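Local coordinates for binding domain (Hc) of Paraclostridial Mosquitocidal Protein 1 (Paraclostridium bifermentans, PDB 6HOX) that serves as the receptor-binding part of a botulinum-like neurotoxin that targets Anopheles mosquitoes, helping to direct the toxin to host nerve cells, at residues F105-G109 with I110-L114; T148-F152 with S153-I157; D420-K423 with T424-L427. All coordinates share one frame; numbering follows the deposited sequence.

Contact 1: residues F105-G109 with I110-L114; sequences FIDLG and IEYDL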
loop_
_atom_site.group_PDB
_atom_site.type_symbol
_atom_site.label_atom_id
_atom_site.label_comp_id
_atom_site.label_asym_id
_atom_site.label_seq_id
_atom_site.Cartn_x
_atom_site.Cartn_y
_atom_site.Cartn_z
ATOM N N PHE A 105 -11.906 17.791 -2.830
ATOM C CA PHE A 105 -11.981 19.019 -2.025
ATOM C C PHE A 105 -13.436 19.502 -1.953
ATOM O O PHE A 105 -13.783 20.286 -1.075
ATOM C CB PHE A 105 -10.981 20.062 -2.534
ATOM C CG PHE A 105 -9.606 19.954 -1.921
ATOM C CD1 PHE A 105 -8.739 18.940 -2.292
ATOM C CD2 PHE A 105 -9.181 20.854 -0.951
ATOM C CE1 PHE A 105 -7.479 18.836 -1.722
ATOM C CE2 PHE A 105 -7.919 20.754 -0.382
ATOM C CZ PHE A 105 -7.067 19.743 -0.773
ATOM N N ILE A 106 -14.291 18.990 -2.846
ATOM C CA ILE A 106 -15.725 19.223 -2.787
ATOM C C ILE A 106 -16.300 18.615 -1.497
ATOM O O ILE A 106 -17.387 18.973 -1.100
ATOM C CB ILE A 106 -16.450 18.678 -4.033
ATOM C CG1 ILE A 106 -17.852 19.277 -4.162
ATOM C CG2 ILE A 106 -16.511 17.157 -4.022
ATOM C CD1 ILE A 106 -18.628 18.783 -5.363
ATOM N N ASP A 107 -15.550 17.709 -0.859
ATOM C CA ASP A 107 -15.949 17.042 0.365
ATOM C C ASP A 107 -15.073 17.499 1.535
ATOM O O ASP A 107 -15.008 16.819 2.560
ATOM C CB ASP A 107 -15.865 15.522 0.195
ATOM C CG ASP A 107 -16.920 14.989 -0.743
ATOM O OD1 ASP A 107 -18.075 15.458 -0.633
ATOM O OD2 ASP A 107 -16.580 14.124 -1.582
ATOM N N LEU A 108 -14.426 18.661 1.393
ATOM C CA LEU A 108 -13.552 19.189 2.425
ATOM C C LEU A 108 -14.379 19.366 3.705
ATOM O O LEU A 108 -15.467 19.916 3.661
ATOM C CB LEU A 108 -12.953 20.512 1.929
ATOM C CG LEU A 108 -11.953 21.214 2.851
ATOM C CD1 LEU A 108 -11.023 20.232 3.542
ATOM C CD2 LEU A 108 -11.135 22.233 2.075
ATOM N N GLY A 109 -13.879 18.815 4.818
ATOM C CA GLY A 109 -14.483 18.984 6.128
ATOM C C GLY A 109 -15.750 18.161 6.316
ATOM O O GLY A 109 -16.356 18.223 7.393
ATOM N N ILE A 110 -16.131 17.370 5.300
ATOM C CA ILE A 110 -17.362 16.556 5.330
ATOM C C ILE A 110 -16.991 15.073 5.479
ATOM O O ILE A 110 -16.317 14.526 4.605
ATOM C CB ILE A 110 -18.192 16.811 4.056
ATOM C CG1 ILE A 110 -18.646 18.272 3.959
ATOM C CG2 ILE A 110 -19.375 15.854 3.965
ATOM C CD1 ILE A 110 -18.748 18.774 2.539
ATOM N N GLU A 111 -17.419 14.450 6.589
ATOM C CA GLU A 111 -17.310 12.997 6.821
ATOM C C GLU A 111 -18.277 12.280 5.880
ATOM O O GLU A 111 -19.414 12.672 5.810
ATOM C CB GLU A 111 -17.786 12.544 8.203
ATOM C CG GLU A 111 -16.837 12.802 9.337
ATOM C CD GLU A 111 -17.240 12.128 10.645
ATOM O OE1 GLU A 111 -17.999 11.133 10.606
ATOM O OE2 GLU A 111 -16.768 12.583 11.699
ATOM N N TYR A 112 -17.846 11.193 5.238
ATOM C CA TYR A 112 -18.789 10.349 4.525
ATOM C C TYR A 112 -18.522 8.871 4.839
ATOM O O TYR A 112 -17.394 8.469 5.143
ATOM C CB TYR A 112 -18.833 10.689 3.036
ATOM C CG TYR A 112 -17.537 10.584 2.267
ATOM C CD1 TYR A 112 -17.090 9.382 1.737
ATOM C CD2 TYR A 112 -16.771 11.712 2.030
ATOM C CE1 TYR A 112 -15.910 9.306 1.008
ATOM C CE2 TYR A 112 -15.584 11.655 1.311
ATOM C CZ TYR A 112 -15.154 10.451 0.791
ATOM O OH TYR A 112 -13.992 10.437 0.072
ATOM N N ASP A 113 -19.602 8.080 4.752
ATOM C CA ASP A 113 -19.642 6.676 5.165
ATOM C C ASP A 113 -18.852 5.802 4.185
ATOM O O ASP A 113 -18.809 6.059 2.965
ATOM C CB ASP A 113 -21.066 6.121 5.207
ATOM C CG ASP A 113 -22.003 6.766 6.221
ATOM O OD1 ASP A 113 -21.509 7.490 7.106
ATOM O OD2 ASP A 113 -23.228 6.528 6.109
ATOM N N LEU A 114 -18.233 4.765 4.745
ATOM C CA LEU A 114 -17.727 3.650 3.990
ATOM C C LEU A 114 -18.425 2.356 4.446
ATOM O O LEU A 114 -18.869 1.547 3.621
ATOM C CB LEU A 114 -16.218 3.576 4.209
ATOM C CG LEU A 114 -15.529 2.448 3.450
ATOM C CD1 LEU A 114 -15.791 2.552 1.952
ATOM C CD2 LEU A 114 -14.039 2.447 3.729
HETATM O O HOH W 1 -14.135 12.678 -1.530
HETATM O O HOH W 2 -14.002 14.541 3.495
#

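Contact 2: residues T148-F152 with S153-I157; sequences TSLTF and SNSFI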
loop_
_atom_site.group_PDB
_atom_site.type_symbol
_atom_site.label_atom_id
_atom_site.label_comp_id
_atom_site.label_asym_id
_atom_site.label_seq_id
_atom_site.Cartn_x
_atom_site.Cartn_y
_atom_site.Cartn_z
ATOM N N THR A 148 -8.207 9.969 12.514
ATOM C CA THR A 148 -6.762 10.008 12.299
ATOM C C THR A 148 -6.412 11.425 11.806
ATOM O O THR A 148 -7.223 12.068 11.144
ATOM C CB THR A 148 -6.283 8.892 11.363
ATOM O OG1 THR A 148 -6.845 9.143 10.079
ATOM C CG2 THR A 148 -6.664 7.507 11.840
ATOM N N SER A 149 -5.223 11.912 12.178
ATOM C CA SER A 149 -4.827 13.300 11.915
ATOM C C SER A 149 -3.515 13.305 11.136
ATOM O O SER A 149 -2.687 14.138 11.346
ATOM C CB SER A 149 -4.720 14.106 13.204
ATOM O OG SER A 149 -3.719 13.563 14.058
ATOM N N LEU A 150 -3.374 12.358 10.206
ATOM C CA LEU A 150 -2.185 12.228 9.384
ATOM C C LEU A 150 -2.190 13.338 8.334
ATOM O O LEU A 150 -3.253 13.798 7.926
ATOM C CB LEU A 150 -2.175 10.838 8.743
ATOM C CG LEU A 150 -2.054 9.681 9.734
ATOM C CD1 LEU A 150 -2.757 8.443 9.234
ATOM C CD2 LEU A 150 -0.608 9.363 10.006
ATOM N N THR A 151 -0.983 13.763 7.937
ATOM C CA THR A 151 -0.766 14.779 6.922
ATOM C C THR A 151 0.046 14.146 5.799
ATOM O O THR A 151 0.916 13.320 6.068
ATOM C CB THR A 151 0.014 15.986 7.457
ATOM O OG1 THR A 151 1.327 15.500 7.728
ATOM C CG2 THR A 151 -0.597 16.603 8.698
ATOM N N PHE A 152 -0.255 14.538 4.559
ATOM C CA PHE A 152 0.392 13.944 3.410
ATOM C C PHE A 152 1.920 14.064 3.553
ATOM O O PHE A 152 2.623 13.059 3.465
ATOM C CB PHE A 152 -0.135 14.564 2.119
ATOM C CG PHE A 152 0.321 13.831 0.885
ATOM C CD1 PHE A 152 1.524 14.151 0.279
ATOM C CD2 PHE A 152 -0.436 12.798 0.346
ATOM C CE1 PHE A 152 1.943 13.471 -0.857
ATOM C CE2 PHE A 152 -0.007 12.114 -0.780
ATOM C CZ PHE A 152 1.178 12.457 -1.386
ATOM N N SER A 153 2.404 15.279 3.835
ATOM C CA SER A 153 3.844 15.612 3.880
ATOM C C SER A 153 4.624 14.643 4.774
ATOM O O SER A 153 5.709 14.208 4.413
ATOM C CB SER A 153 4.057 17.025 4.352
ATOM O OG SER A 153 3.287 17.936 3.590
ATOM N N ASN A 154 4.064 14.323 5.944
ATOM C CA ASN A 154 4.784 13.631 7.005
ATOM C C ASN A 154 4.532 12.114 6.967
ATOM O O ASN A 154 5.377 11.352 7.417
ATOM C CB ASN A 154 4.419 14.230 8.365
ATOM C CG ASN A 154 4.602 15.734 8.394
ATOM O OD1 ASN A 154 3.690 16.470 8.767
ATOM N ND2 ASN A 154 5.773 16.204 7.985
ATOM N N SER A 155 3.384 11.679 6.432
ATOM C CA SER A 155 2.946 10.266 6.542
ATOM C C SER A 155 2.642 9.639 5.176
ATOM O O SER A 155 2.173 8.501 5.149
ATOM C CB SER A 155 1.725 10.138 7.439
ATOM O OG SER A 155 2.092 10.164 8.815
ATOM N N PHE A 156 2.889 10.353 4.068
ATOM C CA PHE A 156 2.442 9.877 2.731
ATOM C C PHE A 156 2.774 8.391 2.545
ATOM O O PHE A 156 1.906 7.579 2.249
ATOM C CB PHE A 156 3.037 10.711 1.594
ATOM C CG PHE A 156 2.991 10.056 0.237
ATOM C CD1 PHE A 156 1.830 9.462 -0.233
ATOM C CD2 PHE A 156 4.105 10.062 -0.590
ATOM C CE1 PHE A 156 1.794 8.851 -1.479
ATOM C CE2 PHE A 156 4.062 9.466 -1.844
ATOM C CZ PHE A 156 2.907 8.855 -2.286
ATOM N N ILE A 157 4.039 8.034 2.746
ATOM C CA ILE A 157 4.525 6.744 2.336
ATOM C C ILE A 157 3.999 5.634 3.258
ATOM O O ILE A 157 3.531 4.598 2.758
ATOM C CB ILE A 157 6.064 6.755 2.232
ATOM C CG1 ILE A 157 6.508 7.543 0.999
ATOM C CG2 ILE A 157 6.617 5.346 2.201
ATOM C CD1 ILE A 157 5.979 6.966 -0.305
#

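Contact 3: residues D420-K423 with T424-L427; sequences DNYK and TLDL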
loop_
_atom_site.group_PDB
_atom_site.type_symbol
_atom_site.label_atom_id
_atom_site.label_comp_id
_atom_site.label_asym_id
_atom_site.label_seq_id
_atom_site.Cartn_x
_atom_site.Cartn_y
_atom_site.Cartn_z
ATOM N N ASP A 420 28.411 -4.431 2.495
ATOM C CA ASP A 420 29.163 -5.055 3.584
ATOM C C ASP A 420 28.713 -4.530 4.955
ATOM O O ASP A 420 28.805 -5.253 5.935
ATOM C CB ASP A 420 30.676 -4.833 3.443
ATOM C CG ASP A 420 31.295 -5.450 2.200
ATOM O OD1 ASP A 420 30.659 -6.354 1.602
ATOM O OD2 ASP A 420 32.393 -4.987 1.808
ATOM N N ASN A 421 28.198 -3.297 5.020
ATOM C CA ASN A 421 27.812 -2.676 6.300
ATOM C C ASN A 421 26.287 -2.466 6.387
ATOM O O ASN A 421 25.803 -1.626 7.143
ATOM C CB ASN A 421 28.583 -1.368 6.475
ATOM C CG ASN A 421 30.077 -1.602 6.517
ATOM O OD1 ASN A 421 30.767 -1.386 5.513
ATOM N ND2 ASN A 421 30.558 -2.108 7.641
ATOM N N TYR A 422 25.514 -3.254 5.644
ATOM C CA TYR A 422 24.080 -2.979 5.529
ATOM C C TYR A 422 23.431 -2.815 6.908
ATOM O O TYR A 422 22.680 -1.861 7.135
ATOM C CB TYR A 422 23.338 -4.080 4.775
ATOM C CG TYR A 422 21.883 -3.741 4.589
ATOM C CD1 TYR A 422 21.504 -2.756 3.693
ATOM C CD2 TYR A 422 20.894 -4.348 5.349
ATOM C CE1 TYR A 422 20.171 -2.414 3.515
ATOM C CE2 TYR A 422 19.559 -4.009 5.192
ATOM C CZ TYR A 422 19.195 -3.038 4.272
ATOM O OH TYR A 422 17.890 -2.696 4.083
ATOM N N LYS A 423 23.737 -3.743 7.821
ATOM C CA LYS A 423 23.028 -3.853 9.093
ATOM C C LYS A 423 23.210 -2.588 9.944
ATOM O O LYS A 423 22.389 -2.326 10.801
ATOM C CB LYS A 423 23.500 -5.098 9.853
ATOM C CG LYS A 423 23.068 -6.402 9.203
ATOM C CD LYS A 423 23.604 -7.660 9.848
ATOM C CE LYS A 423 23.356 -8.872 8.970
ATOM N NZ LYS A 423 22.916 -10.055 9.750
ATOM N N THR A 424 24.266 -1.805 9.696
ATOM C CA THR A 424 24.608 -0.674 10.560
ATOM C C THR A 424 24.325 0.682 9.894
ATOM O O THR A 424 24.587 1.709 10.503
ATOM C CB THR A 424 26.077 -0.771 10.997
ATOM O OG1 THR A 424 26.920 -0.643 9.848
ATOM C CG2 THR A 424 26.371 -2.052 11.745
ATOM N N LEU A 425 23.793 0.692 8.665
ATOM C CA LEU A 425 23.674 1.924 7.895
ATOM C C LEU A 425 22.748 2.897 8.621
ATOM O O LEU A 425 21.762 2.482 9.211
ATOM C CB LEU A 425 23.108 1.627 6.503
ATOM C CG LEU A 425 24.009 0.836 5.557
ATOM C CD1 LEU A 425 23.274 0.504 4.280
ATOM C CD2 LEU A 425 25.280 1.600 5.243
ATOM N N ASP A 426 23.063 4.187 8.520
ATOM C CA ASP A 426 22.159 5.238 8.965
ATOM C C ASP A 426 20.948 5.308 8.024
ATOM O O ASP A 426 20.952 4.773 6.902
ATOM C CB ASP A 426 22.871 6.584 9.110
ATOM C CG ASP A 426 23.566 7.099 7.863
ATOM O OD1 ASP A 426 22.905 7.235 6.816
ATOM O OD2 ASP A 426 24.768 7.397 7.965
ATOM N N LEU A 427 19.900 5.979 8.507
ATOM C CA LEU A 427 18.594 6.025 7.846
ATOM C C LEU A 427 18.716 6.487 6.387
ATOM O O LEU A 427 18.092 5.902 5.523
ATOM C CB LEU A 427 17.679 6.972 8.629
ATOM C CG LEU A 427 16.224 7.013 8.157
ATOM C CD1 LEU A 427 15.541 5.672 8.370
ATOM C CD2 LEU A 427 15.450 8.116 8.866
#

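Contact 1: residues F105-G109 with I110-L114
Asp107 and Ile110 close a type II beta turn: Ile110 N donates to Asp107 O across 3.0 Å. A water reinforces the closure, donating to Asp107 O at 2.7 Å and to Ile110 O at 2.6 Å, so two bonds grip Asp107 O. Gly109 takes the third position of the turn, where its phi of 75° suits a residue without a side chain. On the Ile110 side chain, CD1 reaches back along the turn to lie 3.7 Å from Leu108 O and 3.9 Å from Ile106 O. The turn follows the 3-10 segment at 105-106, late in the loop after strand 89-96, and leads toward strand 112-113, part of the N-terminal, concanavalin-like half of the binding domain. Beyond the turn, the Tyr112 side chain crosses that of Asp107 at about a right angle, with ring and carboxylate planes 56° apart. Its CG sits between the backbone N and the carbonyl carbon (chi1 58°), which brings ring atom CE2 to 3.9 Å from Asp107 OD2. A second water joins their polar ends, donating to Asp107 OD2 and accepting from Tyr112 OH, each at 2.8 Å. Farther out, the backbone N atoms of Arg213 and Asn214 hold the two carboxylate oxygens of Asp107, and Gln217 NE2 bonds to Tyr112 OH.

Contact 2: residues T148-F152 with S153-I157
The rings of Phe152 and Phe156 form an offset stack, their centroids 4.3 Å apart and their planes inclined by 19°. Over the Phe152 face lies Phe156 CB, 3.8 Å from the centroid and only 9° off the ring normal, a CH-pi contact centred on the ring. The Phe156 face receives Phe152 CZ toward its rim. Both side chains have CG anti to the backbone N, and they run side by side in the same direction; Phe156 CD1 lies 3.3 Å from both Phe152 CE2 and Phe152 CZ. Ile302, Ile304 and Pro305 of strand 302-305 touch Phe152, and Pro305 also meets Phe156, so the stack joins the N-terminal half of the binding domain to the trefoil half. The helical turn 152-155 brings residues four apart onto the same side, Phe156 just past its end, and Thr151 holds the N-cap position. There Ser155 N bonds to Thr151 O at 3.0 Å, while Phe156 N makes a weak bond to Phe152 O. Thr151 OG1 donates to Asn154 OD1 at 2.8 Å, approaching from above the amide plane, a side-chain link spanning the first turn. Before the cap, Leu150 CD2 comes against the Ser155 side chain, 3.1 Å from its OG. Asn131 ND2 bonds to Leu150 O, tying the approach to the helix to the start of strand 131-137.

Contact 3: residues D420-K423 with T424-L427
Backbone hydrogen bonds between Asn421 and Thr424 and between Tyr422 and Leu425 give this bend its shape. Thr424 N donates to Asn421 O at 3.0 Å. The next bond, from Leu425 N to Tyr422 O at 3.2 Å, is nearly straight at the hydrogen, 171°. Tyr422 O also accepts from His430 NE2, giving it a second partner beyond the turn. The two successive i to i+3 backbone bonds match the 3-10 assignment of the backbone here. Among side-chain polar groups, Thr424 OG1 lies 3.1 Å from Asn421 O; its chi1 of 65° turns the hydroxyl back over the bend. Apolar contact comes from Leu425, whose side chain crosses that of Tyr422 at about a right angle. Its CD1 touches Tyr422 CD1 at 3.8 Å, while Leu425 CG lies 3.4 Å from both Asn421 O and Tyr422 O. Aromatic packing continues outside the bend, where the Tyr422 ring meets His430 with the planes at about 55°; Tyr422 OH bonds to Gln376 NE2. Asp426 then takes the N-cap position, its OD1 accepting from Lys429 N. Together these features make a short 3-10 connection that leaves helix 416-420 and leads to the capped start of helix 427-432, in the trefoil-type C-terminal half of the binding domain.

Along the chain the contacts come in series, 105-114, then 148-157, then 420-427. Contacts 1 and 2 belong to the N-terminal receptor-binding family region, their centres about 17 Å apart and nearest atoms about 9 Å apart. Both adjoin the five-stranded antiparallel sheet: contact 1 contains its first strand, 112-113, and contact 2 follows its last, 143-147. Contact 3 belongs to the C-terminal, trefoil-type region, on the opposite side of the chain's centre from contact 1, with about 43 Å between their centres. Contact 2 lies between them, about 27 Å centre to centre from contact 3, where the two halves of this bipartite binding domain meet.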